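Local coordinates for protein SMG-7 (Caenorhabditis elegans, PDB 3ZHE) that partners SMG-5 in a heterodimer of 14-3-3-like domains that is required for efficient nonsense-mediated mRNA decay, at residues B[192-197]-B[362-367]; B[165-170]-B[184-189]. One frame throughout, in Å; residues are numbered along the deposited sequence.

Interaction 1: B[192-197]-B[362-367]; sequences HATMEF and FGYFHC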
loop_
_atom_site.group_PDB
_atom_site.type_symbol
_atom_site.label_atom_id
_atom_site.label_comp_id
_atom_site.label_asym_id
_atom_site.label_seq_id
_atom_site.Cartn_x
_atom_site.Cartn_y
_atom_site.Cartn_z
ATOM N N HIS B 192 20.317 7.577 20.742
ATOM C CA HIS B 192 19.510 7.723 21.948
ATOM C C HIS B 192 18.042 7.338 21.782
ATOM O O HIS B 192 17.188 7.788 22.548
ATOM C CB HIS B 192 19.612 9.152 22.476
ATOM C CG HIS B 192 20.972 9.508 22.985
ATOM N ND1 HIS B 192 21.437 9.091 24.213
ATOM C CD2 HIS B 192 21.964 10.251 22.439
ATOM C CE1 HIS B 192 22.658 9.558 24.401
ATOM N NE2 HIS B 192 23.002 10.264 23.339
ATOM N N ALA B 193 17.749 6.502 20.792
ATOM C CA ALA B 193 16.381 6.048 20.572
ATOM C C ALA B 193 15.943 5.090 21.673
ATOM O O ALA B 193 16.703 4.808 22.597
ATOM C CB ALA B 193 16.253 5.392 19.216
ATOM N N THR B 194 14.715 4.592 21.573
ATOM C CA THR B 194 14.180 3.693 22.589
ATOM C C THR B 194 14.824 2.311 22.483
ATOM O O THR B 194 14.930 1.588 23.474
ATOM C CB THR B 194 12.644 3.579 22.502
ATOM O OG1 THR B 194 12.073 4.889 22.382
ATOM C CG2 THR B 194 12.086 2.904 23.747
ATOM N N MET B 195 15.267 1.953 21.281
ATOM C CA MET B 195 15.962 0.685 21.072
ATOM C C MET B 195 17.470 0.837 21.237
ATOM O O MET B 195 18.169 -0.133 21.534
ATOM C CB MET B 195 15.644 0.102 19.692
ATOM C CG MET B 195 14.440 -0.830 19.663
ATOM S SD MET B 195 14.646 -2.232 20.781
ATOM C CE MET B 195 13.191 -3.203 20.395
ATOM N N GLU B 196 17.956 2.060 21.038
ATOM C CA GLU B 196 19.380 2.387 21.125
ATOM C C GLU B 196 20.257 1.586 20.162
ATOM O O GLU B 196 20.601 0.433 20.424
ATOM C CB GLU B 196 19.888 2.248 22.563
ATOM C CG GLU B 196 19.057 3.018 23.571
ATOM C CD GLU B 196 19.656 3.018 24.963
ATOM O OE1 GLU B 196 20.617 2.259 25.209
ATOM O OE2 GLU B 196 19.163 3.786 25.816
ATOM N N PHE B 197 20.615 2.223 19.051
ATOM C CA PHE B 197 21.487 1.633 18.044
ATOM C C PHE B 197 22.903 2.162 18.244
ATOM O O PHE B 197 23.255 3.218 17.717
ATOM C CB PHE B 197 20.979 1.993 16.647
ATOM C CG PHE B 197 21.632 1.219 15.540
ATOM C CD1 PHE B 197 21.205 -0.062 15.228
ATOM C CD2 PHE B 197 22.660 1.776 14.801
ATOM C CE1 PHE B 197 21.801 -0.776 14.206
ATOM C CE2 PHE B 197 23.258 1.068 13.776
ATOM C CZ PHE B 197 22.828 -0.211 13.479
ATOM N N PHE B 362 9.960 12.965 19.701
ATOM C CA PHE B 362 10.629 12.917 20.994
ATOM C C PHE B 362 9.715 12.125 21.921
ATOM O O PHE B 362 8.511 12.038 21.682
ATOM C CB PHE B 362 10.879 14.321 21.545
ATOM C CG PHE B 362 11.432 15.285 20.533
ATOM C CD1 PHE B 362 12.654 15.052 19.923
ATOM C CD2 PHE B 362 10.733 16.432 20.205
ATOM C CE1 PHE B 362 13.160 15.942 18.997
ATOM C CE2 PHE B 362 11.235 17.325 19.281
ATOM C CZ PHE B 362 12.451 17.080 18.677
ATOM N N GLY B 363 10.280 11.547 22.976
ATOM C CA GLY B 363 9.548 10.600 23.799
ATOM C C GLY B 363 9.976 9.208 23.387
ATOM O O GLY B 363 9.928 8.263 24.171
ATOM N N TYR B 364 10.386 9.094 22.128
ATOM C CA TYR B 364 11.103 7.927 21.641
ATOM C C TYR B 364 12.575 8.320 21.603
ATOM O O TYR B 364 13.408 7.660 20.980
ATOM C CB TYR B 364 10.600 7.528 20.256
ATOM C CG TYR B 364 9.138 7.140 20.235
ATOM C CD1 TYR B 364 8.721 5.922 20.753
ATOM C CD2 TYR B 364 8.176 7.988 19.700
ATOM C CE1 TYR B 364 7.388 5.558 20.740
ATOM C CE2 TYR B 364 6.838 7.632 19.681
ATOM C CZ TYR B 364 6.451 6.416 20.203
ATOM O OH TYR B 364 5.122 6.058 20.187
ATOM N N PHE B 365 12.862 9.426 22.281
ATOM C CA PHE B 365 14.209 9.946 22.449
ATOM C C PHE B 365 14.487 9.955 23.946
ATOM O O PHE B 365 13.751 10.574 24.714
ATOM C CB PHE B 365 14.285 11.363 21.876
ATOM C CG PHE B 365 15.670 11.942 21.855
ATOM C CD1 PHE B 365 16.664 11.361 21.090
ATOM C CD2 PHE B 365 15.970 13.084 22.580
ATOM C CE1 PHE B 365 17.935 11.894 21.057
ATOM C CE2 PHE B 365 17.242 13.624 22.551
ATOM C CZ PHE B 365 18.225 13.027 21.789
ATOM N N HIS B 366 15.535 9.254 24.368
ATOM C CA HIS B 366 15.768 9.045 25.793
ATOM C C HIS B 366 17.077 9.638 26.307
ATOM O O HIS B 366 17.528 9.302 27.401
ATOM C CB HIS B 366 15.677 7.556 26.135
ATOM C CG HIS B 366 14.284 7.011 26.078
ATOM N ND1 HIS B 366 13.546 6.736 27.208
ATOM C CD2 HIS B 366 13.488 6.705 25.025
ATOM C CE1 HIS B 366 12.359 6.277 26.856
ATOM N NE2 HIS B 366 12.298 6.249 25.536
ATOM N N CYS B 367 17.681 10.521 25.520
ATOM C CA CYS B 367 18.852 11.255 25.977
ATOM C C CYS B 367 18.436 12.373 26.914
ATOM O O CYS B 367 17.850 13.359 26.470
ATOM C CB CYS B 367 19.609 11.864 24.798
ATOM S SG CYS B 367 20.901 13.037 25.277
#

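Interaction 2: B[165-170]-B[184-189]; sequences AVWNQL and VYFHTR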
loop_
_atom_site.group_PDB
_atom_site.type_symbol
_atom_site.label_atom_id
_atom_site.label_comp_id
_atom_site.label_asym_id
_atom_site.label_seq_id
_atom_site.Cartn_x
_atom_site.Cartn_y
_atom_site.Cartn_z
ATOM N N ALA B 165 17.618 1.862 14.618
ATOM C CA ALA B 165 18.150 1.432 13.331
ATOM C C ALA B 165 17.670 2.341 12.208
ATOM O O ALA B 165 18.458 2.761 11.364
ATOM C CB ALA B 165 17.757 -0.009 13.051
ATOM N N VAL B 166 16.376 2.650 12.217
ATOM C CA VAL B 166 15.771 3.482 11.182
ATOM C C VAL B 166 16.422 4.861 11.141
ATOM O O VAL B 166 16.783 5.357 10.071
ATOM C CB VAL B 166 14.257 3.645 11.410
ATOM C CG1 VAL B 166 13.602 4.233 10.174
ATOM C CG2 VAL B 166 13.629 2.306 11.757
ATOM N N TRP B 167 16.573 5.466 12.315
ATOM C CA TRP B 167 17.244 6.754 12.445
ATOM C C TRP B 167 18.667 6.691 11.890
ATOM O O TRP B 167 19.112 7.604 11.187
ATOM C CB TRP B 167 17.277 7.195 13.910
ATOM C CG TRP B 167 15.925 7.398 14.532
ATOM C CD1 TRP B 167 15.270 6.545 15.375
ATOM C CD2 TRP B 167 15.067 8.532 14.364
ATOM N NE1 TRP B 167 14.057 7.079 15.740
ATOM C CE2 TRP B 167 13.908 8.298 15.132
ATOM C CE3 TRP B 167 15.164 9.723 13.637
ATOM C CZ2 TRP B 167 12.855 9.210 15.194
ATOM C CZ3 TRP B 167 14.118 10.627 13.699
ATOM C CH2 TRP B 167 12.980 10.365 14.472
ATOM N N ASN B 168 19.374 5.608 12.205
ATOM C CA ASN B 168 20.732 5.412 11.700
ATOM C C ASN B 168 20.781 5.343 10.174
ATOM O O ASN B 168 21.635 5.970 9.541
ATOM C CB ASN B 168 21.361 4.157 12.315
ATOM C CG ASN B 168 22.816 3.976 11.920
ATOM O OD1 ASN B 168 23.721 4.494 12.576
ATOM N ND2 ASN B 168 23.050 3.231 10.845
ATOM N N GLN B 169 19.860 4.580 9.590
ATOM C CA GLN B 169 19.775 4.446 8.138
ATOM C C GLN B 169 19.472 5.794 7.484
ATOM O O GLN B 169 20.052 6.139 6.449
ATOM C CB GLN B 169 18.701 3.425 7.753
ATOM C CG GLN B 169 18.860 2.061 8.409
ATOM C CD GLN B 169 20.169 1.383 8.064
ATOM O OE1 GLN B 169 20.831 0.813 8.930
ATOM N NE2 GLN B 169 20.545 1.433 6.791
ATOM N N LEU B 170 18.558 6.545 8.094
ATOM C CA LEU B 170 18.255 7.905 7.659
ATOM C C LEU B 170 19.526 8.750 7.678
ATOM O O LEU B 170 19.768 9.561 6.776
ATOM C CB LEU B 170 17.184 8.527 8.560
ATOM C CG LEU B 170 15.745 8.033 8.379
ATOM C CD1 LEU B 170 14.897 8.357 9.601
ATOM C CD2 LEU B 170 15.131 8.646 7.130
ATOM N N VAL B 184 24.303 14.071 11.273
ATOM C CA VAL B 184 24.647 14.116 12.688
ATOM C C VAL B 184 23.398 13.986 13.553
ATOM O O VAL B 184 23.363 13.183 14.492
ATOM C CB VAL B 184 25.392 15.416 13.044
ATOM C CG1 VAL B 184 25.485 15.583 14.551
ATOM C CG2 VAL B 184 26.773 15.415 12.413
ATOM N N TYR B 185 22.373 14.766 13.220
ATOM C CA TYR B 185 21.105 14.710 13.943
ATOM C C TYR B 185 20.503 13.301 13.963
ATOM O O TYR B 185 20.158 12.772 15.026
ATOM C CB TYR B 185 20.107 15.705 13.349
ATOM C CG TYR B 185 18.686 15.479 13.804
ATOM C CD1 TYR B 185 18.324 15.680 15.127
ATOM C CD2 TYR B 185 17.708 15.061 12.912
ATOM C CE1 TYR B 185 17.028 15.470 15.553
ATOM C CE2 TYR B 185 16.408 14.851 13.326
ATOM C CZ TYR B 185 16.074 15.056 14.648
ATOM O OH TYR B 185 14.782 14.849 15.070
ATOM N N PHE B 186 20.388 12.703 12.781
ATOM C CA PHE B 186 19.832 11.361 12.640
ATOM C C PHE B 186 20.637 10.307 13.401
ATOM O O PHE B 186 20.062 9.471 14.097
ATOM C CB PHE B 186 19.730 10.977 11.164
ATOM C CG PHE B 186 18.556 11.589 10.454
ATOM C CD1 PHE B 186 17.297 11.583 11.033
ATOM C CD2 PHE B 186 18.710 12.171 9.205
ATOM C CE1 PHE B 186 16.212 12.146 10.378
ATOM C CE2 PHE B 186 17.630 12.737 8.547
ATOM C CZ PHE B 186 16.380 12.723 9.135
ATOM N N HIS B 187 21.961 10.342 13.258
ATOM C CA HIS B 187 22.829 9.405 13.967
ATOM C C HIS B 187 22.671 9.557 15.480
ATOM O O HIS B 187 22.713 8.574 16.223
ATOM C CB HIS B 187 24.298 9.595 13.564
ATOM C CG HIS B 187 24.657 8.970 12.250
ATOM N ND1 HIS B 187 24.757 7.607 12.075
ATOM C CD2 HIS B 187 24.961 9.526 11.053
ATOM C CE1 HIS B 187 25.096 7.349 10.823
ATOM N NE2 HIS B 187 25.224 8.496 10.182
ATOM N N THR B 188 22.485 10.795 15.928
ATOM C CA THR B 188 22.257 11.070 17.344
ATOM C C THR B 188 20.942 10.447 17.816
ATOM O O THR B 188 20.897 9.778 18.859
ATOM C CB THR B 188 22.251 12.587 17.625
ATOM O OG1 THR B 188 23.508 13.154 17.236
ATOM C CG2 THR B 188 22.020 12.858 19.102
ATOM N N ARG B 189 19.879 10.664 17.042
ATOM C CA ARG B 189 18.577 10.065 17.333
ATOM C C ARG B 189 18.678 8.545 17.409
ATOM O O ARG B 189 18.062 7.911 18.268
ATOM C CB ARG B 189 17.546 10.461 16.272
ATOM C CG ARG B 189 17.090 11.907 16.347
ATOM C CD ARG B 189 16.446 12.220 17.691
ATOM N NE ARG B 189 15.304 11.356 17.983
ATOM C CZ ARG B 189 14.039 11.677 17.732
ATOM N NH1 ARG B 189 13.745 12.845 17.177
ATOM N NH2 ARG B 189 13.064 10.829 18.034
#

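Interaction 1: B[192-197]-B[362-367]
His192, Ala193 and Thr194, where the chain leaves helix 180-191, lie against Tyr364 to Cys367 of the long loop between helices 337-348 and 377-389. A backbone bond ties the two loops: His366 N donates to His192 O over 2.9 Å. Beyond it Thr194 OG1 makes a weak bond of 3.4 Å to Tyr364 O, while also lying in the plane of the Tyr364 ring, at its edge.

The inner end of the contact is the His192 imidazole. Cys367 covers one face of this ring, its CB 3.3 Å from His192 CG; with SG anti to the backbone N (chi1 170°), the sulfur stands 3.9 Å from the ring centroid, almost on the ring normal. The CE1 corner of Phe365 meets His192 CB at 3.5 Å. His192 NE2 is hydrogen-bonded to Ser265 of helix 257-270, and that helix also touches Phe365 and Cys367. On the outer side Thr194 and Tyr364 both reach Ala162. The arrangement is a loop-to-loop contact of an all-helical domain, probably related to the TPR family, in which a late irregular loop packs against an earlier helix-to-helix connection.

Interaction 2: B[165-170]-B[184-189]
Trp167 and Arg189 meet face to face between helices 164-176 and 180-191, which run antiparallel (164°) with segment axes 7.3 Å apart. This is a cation-pi contact: Arg189 CZ lies 4.0 Å from the centroid of the six-membered ring of Trp167, the guanidinium tilted 30° from the indole plane. The Arg189 side chain bends twice, at chi2 and chi3. Its CB and its guanidinium both lie over the indole.

Apolar contacts centre on Phe186. Leu170 CB sits over the middle of one face, 3.8 Å from the ring centroid, and Tyr185 CD2 lies over the opposite face. The edge of Phe186 is turned to Trp167, with CD1 3.8 Å from Trp167 CE3.

Polar contacts are weaker or lead outward. His187 ND1 gives Asn168 OD1 a weak, bent bond of 3.3 Å, the amide and imidazole planes nearly perpendicular. Trp167 NE1 bonds to Pro161 O. Arg189 NH1 donates to Asp360 O and, weakly, to Tyr185 OH at 3.1 Å. A leucine in place of Trp167 would probably leave one face of the Arg189 guanidinium without the indole and Pro161 O without its N-H. The chemistry implies a buried cation that is probably stabilised by pi electrons on one face and by backbone carbonyl and phenol oxygens around its N-H groups; neither segment holds an acidic residue.

How the interactions relate
Both segments of interaction 2 precede those of interaction 1 along the chain; the centres of the two contacts are about 11 Å apart. Helix 180-191 links them: it carries 184-189, and 192-197 is the loop that follows it. Arg189 and the loop 362-367 join them directly, with Arg189 NE 3.4 Å from Phe365 CD1 and NH1 3.6 Å from Phe362 CE1. On another side Phe197 CE2 packs 3.5 Å from Asn168 CG. Helix 257-270 touches both contacts, through Val261 and Ser265 among others. The antiparallel helix pair thus packs against the returning loop, joining a late part of the chain to helices near its middle that are probably TPR-like.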